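Local coordinates for putative glucarate dehydratase (Pseudomonas fluorescens, PDB 4IT1), which probably catalyses the magnesium-dependent dehydration of D-glucarate to 5-dehydro-4-deoxy-D-glucarate, as a member of the mandelate racemase/muconate lactonizing enzyme family, at residues Tyr267-Pro270 with Gly276-Glu279; Ala289-Val294 with His316-Gly321; Val309-Ala314 with Leu364-Asp369. All blocks are in the same frame, centred on the assembly; numbering follows the deposited sequence.

The three contacts sit on neighbouring strands of one barrel, and contacts 1 and 2 meet at its magnesium ion: Glu-268 of contact 1 and Asn-291 of contact 2 are both ligands, and Asp-243 is the third from the protein. Strand pairing ties the sites together. Asp-269 N lies 2.7 Å from Ala-289 O between contacts 1 and 2, and Thr-290 O lies 3.0 Å from Leu-313 N between contacts 2 and 3. Contact 3 reaches the metal site through Leu-313, whose CD1 packs 3.4 Å from Glu-268 CD. The centres of contacts 2 and 3 are about 10 Å apart, those of contacts 1 and 2 about 16 Å.

Contact 1 of 3, residues Tyr267-Pro270 with Gly276-Glu279; sequences YEDP and GMAE. With MG (magnesium ion), chain E.
Met-277 reaches out from its helix and lays the end of its thioether against the turn at Asp-269 and Pro-270. The sulfur meets the proline at a ring carbon, SD to Pro-270 CD at 3.7 Å, and the two side chains run at about a right angle to each other. One atom further on, the Met-277 CE methyl settles beside Asp-269, 3.8 Å from its CA and also 3.8 Å from its OD1. Two successive bends (chi2 -77°, chi3 -76°) curl the chain back so that the methyl reaches the aspartate. Strand 266-268, helix 274-284 and strand 288-290 form a beta-alpha-beta unit of the family's modified TIM barrel, and this contact fastens the start of the helix to the loop that leaves the first strand. Leu-288 and Val-309 also touch the methionine. An alanine here would probably open a gap beside Pro-270 CD and leave the Asp-269 backbone without the methyl that lies against it. The turn matters because of what flanks it. Glu-268, the last strand residue, whose side chain sets off away from the helix segment, binds magnesium through OE2 at 2.1 Å. Asp-269 is second shell in this chain: its OD2 lies 4.1 Å from the magnesium and accepts at 2.5 Å from water 1, itself a metal ligand. The carboxylate is held from both of its oxygens, since OD1 is hydrogen-bonded to Thr-290 OG1 while OD2 also accepts from the backbone N of Asn-291.

Contact 2 of 3, residues Ala289-Val294 with His316-Gly321; sequences ATNMVV and HHYWGG. With MG (magnesium ion), chain E.
The closest direct touch between Asn-291 and Tyr-318 is a methylene against a hydroxyl (Asn-291 CB to Tyr-318 OH, 3.5 Å), yet a chain of hydrogen bonds through two waters joins the segments. Asn-291 ND2 donates to water 4 at 2.9 Å, and that water donates on to Tyr-318 OH at 3.0 Å. The hydroxyl donates a hydrogen bond to water 5, which also accepts from Trp-319 NE1, in the plane of the indole, and donates to Val-294 O. Water 5 is thus gripped by three protein atoms. The same carbonyl sits at the edge of the indole, Val-294 O to Trp-319 CZ2 at 3.6 Å, while the valine CG1 methyl packs 4.0 Å from CZ2.

Asn-291 works on two fronts. Its OD1 binds magnesium at 2.2 Å, and ND2 donates to metal-bound water 2 as well as to water 4, so the amide is pinned against flipping. A first torsion of 62°, with CG lodged between the backbone N and carbonyl carbon, turns the amide to face the ion. Just before it, Thr-290 OG1 accepts from the backbone N of Met-292, an ST turn, and from that of Val-293, which makes it an ST motif and curls the chain beyond the strand. A bound tartrate, probably from the crystallisation liquor, lies close to the Asn-291 side chain.

Asn-291 follows strand 288-290 and packs on Leu-313 of strand 311-314, while Trp-319 meets Phe-297 edge-to-face and leans on helix 322-334, and Tyr-318 reaches Asn-131 of helix 128-148.

Contact 3 of 3, residues Val309-Ala314 with Leu364-Asp369; sequences VQIVLA and LDYACD
On the inner side of barrel strand 311-314, Ile-311, at its start, and Leu-313, nearer the metal, meet Tyr-366 and Asp-369 of the chain after helix 348-360. The isoleucine comes up to the phenol end of the tyrosine: Ile-311 CD1 is 3.6 Å from Tyr-366 OH and 3.9 Å from CZ, with CG1 equally 3.9 Å from CE1. The two side chains cross at about a right angle, and the methyl approaches the ring obliquely. Ile-311 chi2, at 146°, is well short of a fully extended 180°, so CD1 is swung off the staggered position as it lies along this end of the ring. Tyr-266 meets Tyr-366 edge-to-face and also packs on Ile-311, which makes the three a cluster bridging separate parts of the barrel.

In the modified TIM barrel of this enzyme family, residues 366-369 run where the closing strand is expected. Cys-368 touches strand 338-341 as well as strand 163-170, consistent with a chain lying between strands 338-341 and 163-170. Two residues along strand 311-314 from the isoleucine, Leu-313 again points inward, and its CD1 methyl lies 3.7 Å from Asp-369 OD2, the side chains meeting at a slant. That oxygen is satisfied by a salt bridge to Lys-213 NZ, so the methyl lies beside an ion pair and contributes packing alone. With CG opposite the carbonyl carbon (chi1 -83°), the Asp-369 carboxylate lies beside the Leu-313 methyl and reaches Lys-213. It also touches His-342, the predicted proton acceptor, and the Leu-313 side chain comes within about 5 Å of the magnesium, nearest atoms.

Contact 1 of 3, residues Tyr267-Pro270 with Gly276-Glu279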
ATOM      1  N   TYR A 267      11.396  24.110  -2.709  1.00 52.95           N
ATOM      2  CA  TYR A 267      11.679  24.234  -4.137  1.00 48.78           C
ATOM      3  C   TYR A 267      11.314  22.919  -4.818  1.00 50.62           C
ATOM      4  O   TYR A 267      11.854  21.862  -4.468  1.00 48.57           O
ATOM      5  CB  TYR A 267      13.165  24.481  -4.371  1.00 53.55           C
ATOM      6  CG  TYR A 267      13.745  25.763  -3.804  1.00 57.57           C
ATOM      7  CD1 TYR A 267      13.905  25.943  -2.427  1.00 59.06           C
ATOM      8  CD2 TYR A 267      14.193  26.773  -4.655  1.00 61.26           C
ATOM      9  CE1 TYR A 267      14.456  27.114  -1.918  1.00 64.65           C
ATOM     10  CE2 TYR A 267      14.754  27.941  -4.159  1.00 63.05           C
ATOM     11  CZ  TYR A 267      14.882  28.111  -2.794  1.00 64.11           C
ATOM     12  OH  TYR A 267      15.436  29.276  -2.310  1.00 66.50           O
ATOM     13  N   GLU A 268      10.391  22.956  -5.766  1.00 42.88           N
ATOM     14  CA  GLU A 268      10.029  21.791  -6.563  1.00 40.71           C
ATOM     15  C   GLU A 268      10.859  21.705  -7.838  1.00 38.66           C
ATOM     16  O   GLU A 268      10.817  22.591  -8.620  1.00 38.04           O
ATOM     17  CB  GLU A 268       8.549  21.834  -6.930  1.00 40.94           C
ATOM     18  CG  GLU A 268       8.036  20.584  -7.631  1.00 50.74           C
ATOM     19  CD  GLU A 268       6.738  20.765  -8.391  1.00 55.67           C
ATOM     20  OE1 GLU A 268       5.933  21.618  -8.038  1.00 62.69           O
ATOM     21  OE2 GLU A 268       6.502  20.035  -9.352  1.00 58.20           O
ATOM     22  N   ASP A 269      11.616  20.637  -8.025  1.00 41.62           N
ATOM     23  CA  ASP A 269      12.398  20.421  -9.269  1.00 44.23           C
ATOM     24  C   ASP A 269      13.088  21.682  -9.780  1.00 40.43           C
ATOM     25  O   ASP A 269      12.819  22.123 -10.894  1.00 41.32           O
ATOM     26  CB  ASP A 269      11.502  19.874 -10.393  1.00 34.26           C
ATOM     27  CG  ASP A 269      10.949  18.515 -10.076  1.00 41.52           C
ATOM     28  OD1 ASP A 269      11.736  17.650  -9.641  1.00 37.44           O
ATOM     29  OD2 ASP A 269       9.725  18.310 -10.246  1.00 41.03           O
ATOM     30  N   PRO A 270      13.960  22.293  -8.966  1.00 42.36           N
ATOM     31  CA  PRO A 270      14.634  23.456  -9.542  1.00 41.77           C
ATOM     32  C   PRO A 270      15.686  23.087 -10.596  1.00 42.52           C
ATOM     33  O   PRO A 270      15.985  23.897 -11.471  1.00 40.03           O
ATOM     34  CB  PRO A 270      15.296  24.115  -8.329  1.00 38.47           C
ATOM     35  CG  PRO A 270      15.413  23.034  -7.309  1.00 37.05           C
ATOM     36  CD  PRO A 270      14.233  22.140  -7.526  1.00 43.06           C
ATOM     37  N   GLY A 276      21.509  15.776  -9.845  1.00 50.91           N
ATOM     38  CA  GLY A 276      21.523  17.229  -9.661  1.00 44.99           C
ATOM     39  C   GLY A 276      20.728  17.665  -8.442  1.00 46.28           C
ATOM     40  O   GLY A 276      21.181  18.515  -7.665  1.00 48.13           O
ATOM     41  N   MET A 277      19.545  17.079  -8.278  1.00 42.40           N
ATOM     42  CA  MET A 277      18.690  17.342  -7.119  1.00 41.44           C
ATOM     43  C   MET A 277      19.395  16.960  -5.812  1.00 49.02           C
ATOM     44  O   MET A 277      19.397  17.737  -4.853  1.00 47.73           O
ATOM     45  CB  MET A 277      17.349  16.626  -7.264  1.00 36.19           C
ATOM     46  CG  MET A 277      16.466  17.196  -8.373  1.00 43.42           C
ATOM     47  SD  MET A 277      15.627  18.755  -7.981  1.00 43.04           S
ATOM     48  CE  MET A 277      14.332  18.105  -6.927  1.00 39.95           C
ATOM     49  N   ALA A 278      20.029  15.786  -5.800  1.00 49.91           N
ATOM     50  CA  ALA A 278      20.804  15.319  -4.645  1.00 51.00           C
ATOM     51  C   ALA A 278      21.927  16.286  -4.309  1.00 47.56           C
ATOM     52  O   ALA A 278      22.127  16.636  -3.148  1.00 53.22           O
ATOM     53  CB  ALA A 278      21.373  13.930  -4.902  1.00 48.18           C
ATOM     54  N   GLU A 279      22.649  16.719  -5.336  1.00 44.65           N
ATOM     55  CA  GLU A 279      23.807  17.574  -5.159  1.00 45.34           C
ATOM     56  C   GLU A 279      23.362  18.925  -4.625  1.00 46.70           C
ATOM     57  O   GLU A 279      23.978  19.472  -3.703  1.00 42.62           O
ATOM     58  CB  GLU A 279      24.566  17.711  -6.478  1.00 46.35           C
ATOM     59  CG  GLU A 279      25.690  18.737  -6.488  1.00 61.28           C
ATOM     60  CD  GLU A 279      26.990  18.241  -5.885  1.00 75.52           C
ATOM     61  OE1 GLU A 279      27.992  18.979  -5.997  1.00 81.04           O
ATOM     62  OE2 GLU A 279      27.024  17.131  -5.302  1.00 80.13           O
TER
HETATM   63 MG    MG E 501       6.078  19.917 -11.403  1.00 53.20          MG
HETATM   64  O   HOH W   1       8.227  19.821 -11.610  1.00 41.55           O
HETATM   65  O   HOH W   2       3.984  20.044 -11.438  1.00 44.79           O
HETATM   66  O   HOH W   3       5.997  19.488 -13.402  1.00 55.88           O

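Contact 2 of 3, residues Ala289-Val294 with His316-Gly321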
ATOM      1  N   ALA A 289      11.356  19.209  -3.568  1.00 33.33           N
ATOM      2  CA  ALA A 289      10.187  18.432  -3.942  1.00 36.39           C
ATOM      3  C   ALA A 289      10.311  18.071  -5.415  1.00 40.96           C
ATOM      4  O   ALA A 289      11.043  18.738  -6.157  1.00 40.19           O
ATOM      5  CB  ALA A 289       8.922  19.247  -3.713  1.00 35.10           C
ATOM      6  N   THR A 290       9.593  17.032  -5.840  1.00 38.61           N
ATOM      7  CA  THR A 290       9.619  16.630  -7.241  1.00 38.96           C
ATOM      8  C   THR A 290       8.305  16.042  -7.735  1.00 34.82           C
ATOM      9  O   THR A 290       7.580  15.391  -6.994  1.00 35.42           O
ATOM     10  CB  THR A 290      10.735  15.585  -7.519  1.00 38.37           C
ATOM     11  OG1 THR A 290      10.917  15.440  -8.937  1.00 35.46           O
ATOM     12  CG2 THR A 290      10.381  14.230  -6.932  1.00 32.93           C
ATOM     13  N   ASN A 291       8.011  16.280  -9.004  1.00 42.21           N
ATOM     14  CA  ASN A 291       7.168  15.355  -9.751  1.00 44.10           C
ATOM     15  C   ASN A 291       7.767  15.061 -11.136  1.00 44.81           C
ATOM     16  O   ASN A 291       7.057  14.883 -12.128  1.00 47.94           O
ATOM     17  CB  ASN A 291       5.685  15.774  -9.756  1.00 41.36           C
ATOM     18  CG  ASN A 291       5.424  17.117 -10.410  1.00 41.68           C
ATOM     19  OD1 ASN A 291       6.325  17.806 -10.894  1.00 47.15           O
ATOM     20  ND2 ASN A 291       4.154  17.499 -10.429  1.00 55.23           N
ATOM     21  N   MET A 292       9.097  15.007 -11.167  1.00 46.92           N
ATOM     22  CA  MET A 292       9.856  14.775 -12.400  1.00 47.85           C
ATOM     23  C   MET A 292      10.844  13.637 -12.242  1.00 45.30           C
ATOM     24  O   MET A 292      10.909  12.760 -13.102  1.00 46.94           O
ATOM     25  CB  MET A 292      10.585  16.040 -12.850  1.00 39.18           C
ATOM     26  CG  MET A 292       9.673  17.034 -13.560  1.00 48.27           C
ATOM     27  SD  MET A 292      10.471  18.595 -13.962  1.00 51.52           S
ATOM     28  CE  MET A 292      11.361  18.158 -15.463  1.00 56.08           C
ATOM     29  N   VAL A 293      11.599  13.642 -11.143  1.00 40.51           N
ATOM     30  CA  VAL A 293      12.603  12.606 -10.926  1.00 39.00           C
ATOM     31  C   VAL A 293      12.099  11.418 -10.102  1.00 42.66           C
ATOM     32  O   VAL A 293      12.757  10.381 -10.032  1.00 43.12           O
ATOM     33  CB  VAL A 293      13.922  13.173 -10.379  1.00 40.01           C
ATOM     34  CG1 VAL A 293      14.480  14.198 -11.350  1.00 36.28           C
ATOM     35  CG2 VAL A 293      13.727  13.782  -8.991  1.00 47.43           C
ATOM     36  N   VAL A 294      10.933  11.564  -9.480  1.00 42.63           N
ATOM     37  CA  VAL A 294      10.291  10.440  -8.805  1.00 37.83           C
ATOM     38  C   VAL A 294       8.841  10.415  -9.265  1.00 44.64           C
ATOM     39  O   VAL A 294       7.989  11.121  -8.713  1.00 35.92           O
ATOM     40  CB  VAL A 294      10.397  10.527  -7.255  1.00 39.44           C
ATOM     41  CG1 VAL A 294       9.632   9.394  -6.591  1.00 40.41           C
ATOM     42  CG2 VAL A 294      11.845  10.484  -6.808  1.00 41.26           C
ATOM     43  N   HIS A 316      -2.436  10.739  -8.891  1.00 42.44           N
ATOM     44  CA  HIS A 316      -3.033   9.416  -9.013  1.00 42.90           C
ATOM     45  C   HIS A 316      -3.156   8.986 -10.473  1.00 42.55           C
ATOM     46  O   HIS A 316      -3.286   7.793 -10.765  1.00 45.59           O
ATOM     47  CB  HIS A 316      -4.402   9.368  -8.322  1.00 46.80           C
ATOM     48  CG  HIS A 316      -5.478  10.117  -9.047  1.00 46.69           C
ATOM     49  ND1 HIS A 316      -5.676  11.474  -8.890  1.00 45.71           N
ATOM     50  CD2 HIS A 316      -6.415   9.700  -9.932  1.00 42.73           C
ATOM     51  CE1 HIS A 316      -6.693  11.858  -9.642  1.00 46.03           C
ATOM     52  NE2 HIS A 316      -7.157  10.801 -10.287  1.00 48.54           N
ATOM     53  N   HIS A 317      -3.116   9.966 -11.373  1.00 46.85           N
ATOM     54  CA  HIS A 317      -3.304   9.716 -12.795  1.00 53.92           C
ATOM     55  C   HIS A 317      -2.205   8.847 -13.364  1.00 52.47           C
ATOM     56  O   HIS A 317      -2.480   7.921 -14.129  1.00 55.48           O
ATOM     57  CB  HIS A 317      -3.365  11.021 -13.569  1.00 47.18           C
ATOM     58  CG  HIS A 317      -4.509  11.898 -13.181  1.00 59.22           C
ATOM     59  ND1 HIS A 317      -4.336  13.118 -12.568  1.00 57.92           N
ATOM     60  CD2 HIS A 317      -5.846  11.735 -13.326  1.00 49.93           C
ATOM     61  CE1 HIS A 317      -5.515  13.673 -12.356  1.00 61.48           C
ATOM     62  NE2 HIS A 317      -6.447  12.852 -12.805  1.00 63.83           N
ATOM     63  N   TYR A 318      -0.962   9.133 -12.991  1.00 50.52           N
ATOM     64  CA  TYR A 318       0.149   8.369 -13.558  1.00 49.79           C
ATOM     65  C   TYR A 318       0.824   7.411 -12.599  1.00 51.53           C
ATOM     66  O   TYR A 318       1.542   6.512 -13.031  1.00 52.62           O
ATOM     67  CB  TYR A 318       1.161   9.264 -14.281  1.00 40.37           C
ATOM     68  CG  TYR A 318       1.864  10.296 -13.446  1.00 39.83           C
ATOM     69  CD1 TYR A 318       2.933   9.948 -12.614  1.00 38.18           C
ATOM     70  CD2 TYR A 318       1.511  11.634 -13.536  1.00 38.62           C
ATOM     71  CE1 TYR A 318       3.598  10.907 -11.868  1.00 37.94           C
ATOM     72  CE2 TYR A 318       2.177  12.604 -12.794  1.00 44.67           C
ATOM     73  CZ  TYR A 318       3.213  12.232 -11.956  1.00 38.14           C
ATOM     74  OH  TYR A 318       3.879  13.196 -11.219  1.00 44.70           O
ATOM     75  N   TRP A 319       0.579   7.573 -11.304  1.00 52.52           N
ATOM     76  CA  TRP A 319       1.142   6.633 -10.337  1.00 43.13           C
ATOM     77  C   TRP A 319       0.407   5.304 -10.304  1.00 41.50           C
ATOM     78  O   TRP A 319       0.872   4.349  -9.676  1.00 47.64           O
ATOM     79  CB  TRP A 319       1.214   7.249  -8.952  1.00 44.00           C
ATOM     80  CG  TRP A 319       2.473   7.982  -8.728  1.00 39.05           C
ATOM     81  CD1 TRP A 319       2.710   9.303  -8.977  1.00 39.54           C
ATOM     82  CD2 TRP A 319       3.691   7.444  -8.200  1.00 33.80           C
ATOM     83  NE1 TRP A 319       4.005   9.625  -8.635  1.00 39.03           N
ATOM     84  CE2 TRP A 319       4.623   8.504  -8.141  1.00 36.53           C
ATOM     85  CE3 TRP A 319       4.077   6.176  -7.751  1.00 41.09           C
ATOM     86  CZ2 TRP A 319       5.922   8.335  -7.652  1.00 34.51           C
ATOM     87  CZ3 TRP A 319       5.379   6.007  -7.256  1.00 39.35           C
ATOM     88  CH2 TRP A 319       6.285   7.080  -7.226  1.00 33.18           C
ATOM     89  N   GLY A 320      -0.738   5.239 -10.980  1.00 44.50           N
ATOM     90  CA  GLY A 320      -1.473   3.981 -11.108  1.00 42.35           C
ATOM     91  C   GLY A 320      -2.791   3.916 -10.350  1.00 41.47           C
ATOM     92  O   GLY A 320      -3.290   2.833 -10.076  1.00 46.22           O
ATOM     93  N   GLY A 321      -3.360   5.070 -10.018  1.00 49.41           N
ATOM     94  CA  GLY A 321      -4.639   5.097  -9.314  1.00 63.72           C
ATOM     95  C   GLY A 321      -4.576   5.415  -7.829  1.00 61.40           C
ATOM     96  O   GLY A 321      -3.550   5.868  -7.309  1.00 57.67           O
TER
HETATM   97 MG    MG E 501       6.078  19.917 -11.403  1.00 53.20          MG
HETATM   98  O   HOH W   4       2.575  15.264  -9.486  1.00 59.23           O
HETATM   99  O   HOH W   2       3.984  20.044 -11.438  1.00 44.79           O
HETATM  100  O   HOH W   5       5.417  12.170  -9.023  1.00 44.18           O
HETATM  101  O   HOH W   1       8.227  19.821 -11.610  1.00 41.55           O
HETATM  102  O   HOH W   3       5.997  19.488 -13.402  1.00 55.88           O

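Contact 3 of 3, residues Val309-Ala314 with Leu364-Asp369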
ATOM      1  N   VAL A 309      15.519  13.685  -3.265  1.00 45.79           N
ATOM      2  CA  VAL A 309      14.371  14.521  -2.942  1.00 45.17           C
ATOM      3  C   VAL A 309      13.863  14.263  -1.530  1.00 50.50           C
ATOM      4  O   VAL A 309      13.999  13.160  -0.995  1.00 46.33           O
ATOM      5  CB  VAL A 309      13.216  14.354  -3.960  1.00 44.98           C
ATOM      6  CG1 VAL A 309      13.677  14.759  -5.345  1.00 45.04           C
ATOM      7  CG2 VAL A 309      12.670  12.933  -3.965  1.00 46.46           C
ATOM      8  N   GLN A 310      13.273  15.295  -0.940  1.00 44.96           N
ATOM      9  CA  GLN A 310      12.764  15.222   0.420  1.00 43.42           C
ATOM     10  C   GLN A 310      11.244  15.164   0.426  1.00 44.22           C
ATOM     11  O   GLN A 310      10.643  14.841   1.443  1.00 42.16           O
ATOM     12  CB  GLN A 310      13.259  16.423   1.221  1.00 44.32           C
ATOM     13  CG  GLN A 310      14.764  16.420   1.456  1.00 48.53           C
ATOM     14  CD  GLN A 310      15.567  16.667   0.185  1.00 54.11           C
ATOM     15  OE1 GLN A 310      15.366  17.671  -0.505  1.00 44.94           O
ATOM     16  NE2 GLN A 310      16.483  15.747  -0.131  1.00 49.80           N
ATOM     17  N   ILE A 311      10.633  15.467  -0.724  1.00 38.01           N
ATOM     18  CA  ILE A 311       9.181  15.544  -0.846  1.00 41.73           C
ATOM     19  C   ILE A 311       8.731  15.020  -2.208  1.00 41.57           C
ATOM     20  O   ILE A 311       9.227  15.460  -3.244  1.00 47.07           O
ATOM     21  CB  ILE A 311       8.658  16.998  -0.689  1.00 37.26           C
ATOM     22  CG1 ILE A 311       8.993  17.574   0.695  1.00 44.13           C
ATOM     23  CG2 ILE A 311       7.159  17.046  -0.938  1.00 36.33           C
ATOM     24  CD1 ILE A 311       9.296  19.064   0.696  1.00 44.76           C
ATOM     25  N   VAL A 312       7.779  14.095  -2.195  1.00 40.64           N
ATOM     26  CA  VAL A 312       7.204  13.566  -3.418  1.00 47.35           C
ATOM     27  C   VAL A 312       5.802  14.128  -3.632  1.00 50.78           C
ATOM     28  O   VAL A 312       4.928  13.985  -2.773  1.00 48.69           O
ATOM     29  CB  VAL A 312       7.146  12.022  -3.408  1.00 46.64           C
ATOM     30  CG1 VAL A 312       6.528  11.507  -4.701  1.00 37.98           C
ATOM     31  CG2 VAL A 312       8.540  11.438  -3.221  1.00 41.70           C
ATOM     32  N   LEU A 313       5.602  14.780  -4.774  1.00 43.84           N
ATOM     33  CA  LEU A 313       4.261  15.177  -5.185  1.00 49.08           C
ATOM     34  C   LEU A 313       3.618  14.057  -5.997  1.00 49.64           C
ATOM     35  O   LEU A 313       3.916  13.883  -7.177  1.00 55.07           O
ATOM     36  CB  LEU A 313       4.290  16.488  -5.978  1.00 47.64           C
ATOM     37  CG  LEU A 313       5.074  17.659  -5.370  1.00 53.29           C
ATOM     38  CD1 LEU A 313       4.920  18.881  -6.253  1.00 46.72           C
ATOM     39  CD2 LEU A 313       4.644  17.987  -3.943  1.00 54.35           C
ATOM     40  N   ALA A 314       2.760  13.285  -5.342  1.00 49.80           N
ATOM     41  CA  ALA A 314       1.997  12.229  -5.997  1.00 49.74           C
ATOM     42  C   ALA A 314       0.932  12.798  -6.940  1.00 49.16           C
ATOM     43  O   ALA A 314       0.604  13.985  -6.881  1.00 52.90           O
ATOM     44  CB  ALA A 314       1.360  11.317  -4.956  1.00 46.73           C
ATOM     45  N   LEU A 364      -0.470  13.596   5.036  1.00 55.76           N
ATOM     46  CA  LEU A 364      -0.572  14.680   4.064  1.00 52.56           C
ATOM     47  C   LEU A 364       0.166  15.907   4.602  1.00 57.12           C
ATOM     48  O   LEU A 364      -0.326  16.600   5.492  1.00 60.92           O
ATOM     49  CB  LEU A 364      -2.042  15.008   3.771  1.00 54.46           C
ATOM     50  CG  LEU A 364      -2.347  16.048   2.684  1.00 56.13           C
ATOM     51  CD1 LEU A 364      -1.674  15.677   1.371  1.00 58.65           C
ATOM     52  CD2 LEU A 364      -3.848  16.210   2.479  1.00 55.16           C
ATOM     53  N   ASP A 365       1.338  16.177   4.040  1.00 56.62           N
ATOM     54  CA  ASP A 365       2.288  17.109   4.642  1.00 56.66           C
ATOM     55  C   ASP A 365       2.184  18.552   4.167  1.00 59.45           C
ATOM     56  O   ASP A 365       2.647  19.465   4.855  1.00 65.89           O
ATOM     57  CB  ASP A 365       3.713  16.587   4.456  1.00 50.18           C
ATOM     58  CG  ASP A 365       3.929  15.262   5.144  1.00 60.02           C
ATOM     59  OD1 ASP A 365       3.803  15.221   6.386  1.00 61.87           O
ATOM     60  OD2 ASP A 365       4.212  14.261   4.451  1.00 49.01           O
ATOM     61  N   TYR A 366       1.594  18.755   2.993  1.00 55.71           N
ATOM     62  CA  TYR A 366       1.468  20.093   2.411  1.00 49.07           C
ATOM     63  C   TYR A 366       0.164  20.191   1.636  1.00 50.89           C
ATOM     64  O   TYR A 366      -0.447  19.175   1.310  1.00 53.28           O
ATOM     65  CB  TYR A 366       2.636  20.407   1.469  1.00 44.21           C
ATOM     66  CG  TYR A 366       4.011  20.312   2.087  1.00 48.03           C
ATOM     67  CD1 TYR A 366       4.705  19.094   2.124  1.00 45.44           C
ATOM     68  CD2 TYR A 366       4.633  21.439   2.618  1.00 47.61           C
ATOM     69  CE1 TYR A 366       5.971  19.004   2.686  1.00 49.02           C
ATOM     70  CE2 TYR A 366       5.900  21.359   3.186  1.00 55.99           C
ATOM     71  CZ  TYR A 366       6.564  20.141   3.215  1.00 49.78           C
ATOM     72  OH  TYR A 366       7.817  20.068   3.774  1.00 49.86           O
ATOM     73  N   ALA A 367      -0.255  21.422   1.349  1.00 55.35           N
ATOM     74  CA  ALA A 367      -1.416  21.677   0.503  1.00 57.63           C
ATOM     75  C   ALA A 367      -1.181  21.101  -0.890  1.00 58.57           C
ATOM     76  O   ALA A 367      -0.062  21.133  -1.411  1.00 61.55           O
ATOM     77  CB  ALA A 367      -1.696  23.172   0.418  1.00 56.54           C
ATOM     78  N   CYS A 368      -2.247  20.579  -1.481  1.00 58.68           N
ATOM     79  CA  CYS A 368      -2.179  19.927  -2.776  1.00 57.11           C
ATOM     80  C   CYS A 368      -2.143  20.918  -3.942  1.00 62.82           C
ATOM     81  O   CYS A 368      -2.293  22.132  -3.741  1.00 57.63           O
ATOM     82  CB  CYS A 368      -3.340  18.959  -2.921  1.00 49.13           C
ATOM     83  SG  CYS A 368      -3.299  17.640  -1.697  1.00 57.59           S
ATOM     84  N   ASP A 369      -1.924  20.388  -5.149  1.00 58.28           N
ATOM     85  CA  ASP A 369      -1.777  21.206  -6.362  1.00 57.79           C
ATOM     86  C   ASP A 369      -2.953  21.013  -7.302  1.00 48.05           C
ATOM     87  O   ASP A 369      -3.394  19.879  -7.529  1.00 46.50           O
ATOM     88  CB  ASP A 369      -0.485  20.866  -7.112  1.00 57.73           C
ATOM     89  CG  ASP A 369       0.730  21.571  -6.547  1.00 67.06           C
ATOM     90  OD1 ASP A 369       0.673  22.800  -6.329  1.00 68.04           O
ATOM     91  OD2 ASP A 369       1.762  20.890  -6.352  1.00 70.29           O
TER